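Local coordinates for oxidase/hydroxylase (Streptomyces hygroscopicus subsp. hygroscopicus, PDB 4XCB), which catalyses oxidative cyclization in orthosomycin (hygromycin B) biosynthesis, probably as a 2-oxoglutarate-dependent, metal-binding oxygenase, at the interface of chains A and B. Residues are numbered along the deposited sequence; one frame, centred on the assembly and turned at random. Chains: chain A/B, oxidase/hydroxylase.

Contact 1: the interface of chains A and B. Residues chain A 121, 123, 126; chain B 84, 128, 135-137, 229.
The loop of chain A that carries A:Arg121, A:Leu123 and A:Thr126 lies against three pieces of chain B: the loop residue B:Gln84, the strand 128-130, and the end of strand 133-135 with the loop that follows it. B:Gln84 reads the chain A backbone with both ends of its carboxamide. B:Gln84 NE2 gives a hydrogen bond to A:Arg121 O (2.8 Å), which lies near the carboxamide plane, although NE2 stands above the plane of the A:Arg121 carbonyl. B:Gln84 OE1 accepts from the backbone N of A:Leu123 at 2.9 Å, the N-H coming from above its carbonyl plane. A bend at chi2 (-78°) turns the carboxamide toward this stretch, and the paired bonds fix its flip. B:Gln84 CD also packs on A:Leu123 CG at 3.8 Å. With an alanine in its place, that carbonyl and N-H would probably be left without their mates and a gap would open beside the A:Leu123 side chain. The A:Leu123 branches diverge: CD1 packs on B:Pro137 CB at 3.9 Å, and CD2 reaches B:Tyr135 CB at 4.0 Å. Over one face of the B:Tyr135 ring sits A:Arg121 CB, 3.7 Å from the ring centroid in a CH-pi contact, with CG over CE2 on the same face. There the chain bends at chi2 (-85°), taking CD and the guanidinium away from the ring. A:Arg121 NE lies 2.7 Å from water 1, which is 2.9 Å from the hydroxyl OG1 of B:Thr128.

Contact 2: the interface of chains A and B. Residues chain A 79, 84-86, 230; chain B 114, 241, 245.
Helix 72-82 of chain A, together with the loop that leads from it into strand 86-96, receives two loop segments of chain B, one with B:Leu114 and the other with B:Glu241 and B:Leu245. The carboxylate of B:Glu241 is the polar centre. It meets the guanidinium of A:Arg79 end-on, the two side chains arriving from opposite directions in a two-nitrogen salt bridge. A:Arg79 NH2 bonds to B:Glu241 OE2 at 2.7 Å, using the syn lone pair of that oxygen, and A:Arg79 NH1 bonds to B:Glu241 OE1 at 2.8 Å, with OE1 nearly in the guanidinium plane. The pairing is not flat, since the guanidinium and carboxylate planes are turned 35° apart. B:Glu241 OE1 also accepts from the backbone N of A:Leu86 (2.9 Å), whose N-H comes from above the carboxylate plane. One glutamate oxygen thereby ties the arginine to the first residue of the strand, and the positive charge would be expected to favour the ionised carboxylate.

The glutamate CG lies between its own backbone N and carbonyl carbon (chi1 70°), and an extended chain beyond it carries the carboxylate to A:Arg79 and to the backbone N of A:Leu86. A:Arg79 answers with a chain extended from CG to NE. Within chain A, A:Leu86 CD2 covers one face of the A:Arg79 guanidinium toward its rim, 3.6 Å above the plane, so the same leucine that donates its N-H to the glutamate is likely to limit how that group can turn.

Apolar contacts flank the ion pair. A:Pro85 CG meets B:Leu114 CD2 at 4.0 Å, with the ring and the leucine side chain roughly perpendicular. On the other flank A:Leu86 CB touches B:Leu245 CD2 at 3.9 Å. Joining a charged pair to backbone and apolar contacts, the site fastens chain B loops to the start of a chain A strand and, if this pairing persists in solution, would help hold the dimer together.

Contact 1: the interface of chains A and B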
loop_
_atom_site.group_PDB
_atom_site.type_symbol
_atom_site.label_atom_id
_atom_site.label_comp_id
_atom_site.label_asym_id
_atom_site.label_seq_id
_atom_site.Cartn_x
_atom_site.Cartn_y
_atom_site.Cartn_z
ATOM N N ARG A 121 -3.994 -3.288 -13.044
ATOM C CA ARG A 121 -2.631 -2.882 -12.713
ATOM C C ARG A 121 -1.718 -3.262 -13.868
ATOM O O ARG A 121 -1.860 -4.341 -14.451
ATOM C CB ARG A 121 -2.147 -3.544 -11.423
ATOM C CG ARG A 121 -2.735 -2.978 -10.144
ATOM C CD ARG A 121 -1.927 -1.762 -9.707
ATOM N NE ARG A 121 -2.495 -1.032 -8.577
ATOM C CZ ARG A 121 -3.504 -0.176 -8.675
ATOM N NH1 ARG A 121 -4.071 0.030 -9.855
ATOM N NH2 ARG A 121 -3.948 0.475 -7.600
ATOM N N LEU A 123 2.170 -3.782 -14.177
ATOM C CA LEU A 123 3.276 -3.882 -13.239
ATOM C C LEU A 123 4.517 -3.146 -13.766
ATOM O O LEU A 123 5.406 -2.835 -12.984
ATOM C CB LEU A 123 3.576 -5.354 -12.900
ATOM C CG LEU A 123 2.513 -5.975 -11.964
ATOM C CD1 LEU A 123 2.879 -7.401 -11.551
ATOM C CD2 LEU A 123 2.252 -5.132 -10.721
ATOM N N THR A 126 3.886 0.180 -11.986
ATOM C CA THR A 126 3.394 0.138 -10.619
ATOM C C THR A 126 4.529 0.504 -9.663
ATOM O O THR A 126 5.576 -0.147 -9.623
ATOM C CB THR A 126 2.790 -1.247 -10.311
ATOM O OG1 THR A 126 1.576 -1.406 -11.061
ATOM C CG2 THR A 126 2.473 -1.384 -8.856
ATOM N N GLN B 84 -0.981 -10.788 -15.392
ATOM C CA GLN B 84 -0.360 -9.976 -16.428
ATOM C C GLN B 84 -0.196 -10.874 -17.633
ATOM O O GLN B 84 -0.205 -12.094 -17.486
ATOM C CB GLN B 84 1.019 -9.452 -16.004
ATOM C CG GLN B 84 1.040 -8.604 -14.735
ATOM C CD GLN B 84 0.562 -7.175 -14.977
ATOM O OE1 GLN B 84 1.329 -6.319 -15.411
ATOM N NE2 GLN B 84 -0.707 -6.908 -14.676
ATOM N N THR B 128 1.496 -6.716 -5.380
ATOM C CA THR B 128 0.396 -5.905 -4.883
ATOM C C THR B 128 -0.934 -6.625 -5.100
ATOM O O THR B 128 -0.971 -7.792 -5.526
ATOM C CB THR B 128 0.431 -4.507 -5.562
ATOM O OG1 THR B 128 -0.458 -3.598 -4.893
ATOM C CG2 THR B 128 0.092 -4.609 -7.042
ATOM N N TYR B 135 -1.325 -9.375 -7.878
ATOM C CA TYR B 135 -0.380 -9.038 -8.934
ATOM C C TYR B 135 1.014 -9.287 -8.406
ATOM O O TYR B 135 1.601 -8.424 -7.774
ATOM C CB TYR B 135 -0.552 -7.580 -9.379
ATOM C CG TYR B 135 -1.873 -7.314 -10.055
ATOM C CD1 TYR B 135 -2.033 -7.520 -11.416
ATOM C CD2 TYR B 135 -2.961 -6.866 -9.322
ATOM C CE1 TYR B 135 -3.240 -7.288 -12.037
ATOM C CE2 TYR B 135 -4.175 -6.625 -9.929
ATOM C CZ TYR B 135 -4.308 -6.835 -11.286
ATOM O OH TYR B 135 -5.509 -6.597 -11.923
ATOM N N CYS B 136 1.521 -10.499 -8.625
ATOM C CA CYS B 136 2.863 -10.870 -8.191
ATOM C C CYS B 136 3.737 -10.986 -9.441
ATOM O O CYS B 136 3.443 -11.790 -10.331
ATOM C CB CYS B 136 2.835 -12.187 -7.410
ATOM S SG CYS B 136 1.731 -12.178 -5.968
ATOM N N PRO B 137 4.801 -10.178 -9.527
ATOM C CA PRO B 137 5.570 -10.172 -10.784
ATOM C C PRO B 137 6.488 -11.385 -10.987
ATOM O O PRO B 137 6.919 -11.641 -12.105
ATOM C CB PRO B 137 6.403 -8.892 -10.671
ATOM C CG PRO B 137 6.567 -8.703 -9.173
ATOM C CD PRO B 137 5.257 -9.144 -8.580
ATOM N N PRO B 229 5.803 -11.071 -15.921
ATOM C CA PRO B 229 5.203 -10.339 -17.034
ATOM C C PRO B 229 6.084 -10.365 -18.271
ATOM O O PRO B 229 7.293 -10.588 -18.186
ATOM C CB PRO B 229 5.090 -8.925 -16.502
ATOM C CG PRO B 229 5.225 -9.053 -15.015
ATOM C CD PRO B 229 6.163 -10.190 -14.807
HETATM O O HOH W 1 -2.456 -1.911 -6.061
#

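Contact 2: the interface of chains A and B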
loop_
_atom_site.group_PDB
_atom_site.type_symbol
_atom_site.label_atom_id
_atom_site.label_comp_id
_atom_site.label_asym_id
_atom_site.label_seq_id
_atom_site.Cartn_x
_atom_site.Cartn_y
_atom_site.Cartn_z
ATOM N N ARG A 79 18.035 8.077 -10.910
ATOM C CA ARG A 79 18.394 7.174 -9.823
ATOM C C ARG A 79 17.599 7.442 -8.548
ATOM O O ARG A 79 17.276 6.508 -7.798
ATOM C CB ARG A 79 19.882 7.265 -9.513
ATOM C CG ARG A 79 20.758 6.735 -10.592
ATOM C CD ARG A 79 22.177 6.668 -10.097
ATOM N NE ARG A 79 23.059 6.349 -11.206
ATOM C CZ ARG A 79 23.155 5.148 -11.760
ATOM N NH1 ARG A 79 22.423 4.134 -11.301
ATOM N NH2 ARG A 79 23.989 4.966 -12.777
ATOM N N GLN A 84 16.866 1.546 -8.156
ATOM C CA GLN A 84 17.203 0.159 -8.507
ATOM C C GLN A 84 18.446 0.190 -9.384
ATOM O O GLN A 84 18.726 1.221 -10.003
ATOM C CB GLN A 84 16.072 -0.522 -9.277
ATOM C CG GLN A 84 14.755 -0.556 -8.557
ATOM C CD GLN A 84 14.693 -1.677 -7.537
ATOM O OE1 GLN A 84 14.484 -2.831 -7.875
ATOM N NE2 GLN A 84 14.843 -1.321 -6.279
ATOM N N PRO A 85 19.180 -0.937 -9.459
ATOM C CA PRO A 85 20.184 -1.050 -10.518
ATOM C C PRO A 85 19.512 -0.739 -11.849
ATOM O O PRO A 85 18.451 -1.275 -12.138
ATOM C CB PRO A 85 20.649 -2.514 -10.431
ATOM C CG PRO A 85 20.307 -2.943 -9.038
ATOM C CD PRO A 85 19.054 -2.176 -8.673
ATOM N N LEU A 86 20.125 0.146 -12.621
ATOM C CA LEU A 86 19.488 0.807 -13.749
ATOM C C LEU A 86 19.834 0.223 -15.107
ATOM O O LEU A 86 20.968 -0.210 -15.347
ATOM C CB LEU A 86 19.890 2.275 -13.742
ATOM C CG LEU A 86 18.893 3.391 -14.008
ATOM C CD1 LEU A 86 17.530 3.145 -13.363
ATOM C CD2 LEU A 86 19.529 4.662 -13.479
ATOM N N THR A 230 17.327 -3.261 -14.120
ATOM C CA THR A 230 18.082 -4.123 -15.016
ATOM C C THR A 230 17.316 -5.347 -15.489
ATOM O O THR A 230 17.693 -5.940 -16.501
ATOM C CB THR A 230 19.385 -4.608 -14.358
ATOM O OG1 THR A 230 19.093 -5.246 -13.104
ATOM C CG2 THR A 230 20.307 -3.437 -14.124
ATOM N N LEU B 114 23.937 -0.130 -3.085
ATOM C CA LEU B 114 24.297 0.322 -4.424
ATOM C C LEU B 114 25.474 1.294 -4.336
ATOM O O LEU B 114 25.645 2.160 -5.194
ATOM C CB LEU B 114 23.102 0.980 -5.117
ATOM C CG LEU B 114 21.859 0.091 -5.246
ATOM C CD1 LEU B 114 20.682 0.862 -5.833
ATOM C CD2 LEU B 114 22.192 -1.142 -6.069
ATOM N N GLU B 241 24.582 -3.175 -12.046
ATOM C CA GLU B 241 24.319 -2.444 -13.279
ATOM C C GLU B 241 25.652 -2.176 -13.973
ATOM O O GLU B 241 26.673 -1.994 -13.316
ATOM C CB GLU B 241 23.583 -1.132 -13.016
ATOM C CG GLU B 241 24.408 -0.087 -12.320
ATOM C CD GLU B 241 23.745 1.287 -12.312
ATOM O OE1 GLU B 241 22.586 1.395 -11.857
ATOM O OE2 GLU B 241 24.393 2.258 -12.758
ATOM N N LEU B 245 24.855 0.998 -18.858
ATOM C CA LEU B 245 23.422 0.791 -18.577
ATOM C C LEU B 245 22.730 -0.140 -19.595
ATOM O O LEU B 245 21.533 -0.007 -19.874
ATOM C CB LEU B 245 22.687 2.138 -18.529
ATOM C CG LEU B 245 22.887 3.048 -17.315
ATOM C CD1 LEU B 245 21.721 4.031 -17.187
ATOM C CD2 LEU B 245 23.071 2.256 -16.038
#

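Contact 1 and contact 2 lie about 20 Å apart, measured between the centres of their C-alpha atoms, within one two-fold symmetric interface. Each therefore has a twin with the chains exchanged. They share one glutamine: B:Gln84 serves contact 1, and A:Gln84 lies at the margin of contact 2, just before A:Pro85. The segment around this glutamine thus faces the partner in two ways, through its carboxamide and through the residues that follow. Such linkage suggests a single continuous surface joining two chains of the deposited tetramer, although the structure alone does not show its role in solution.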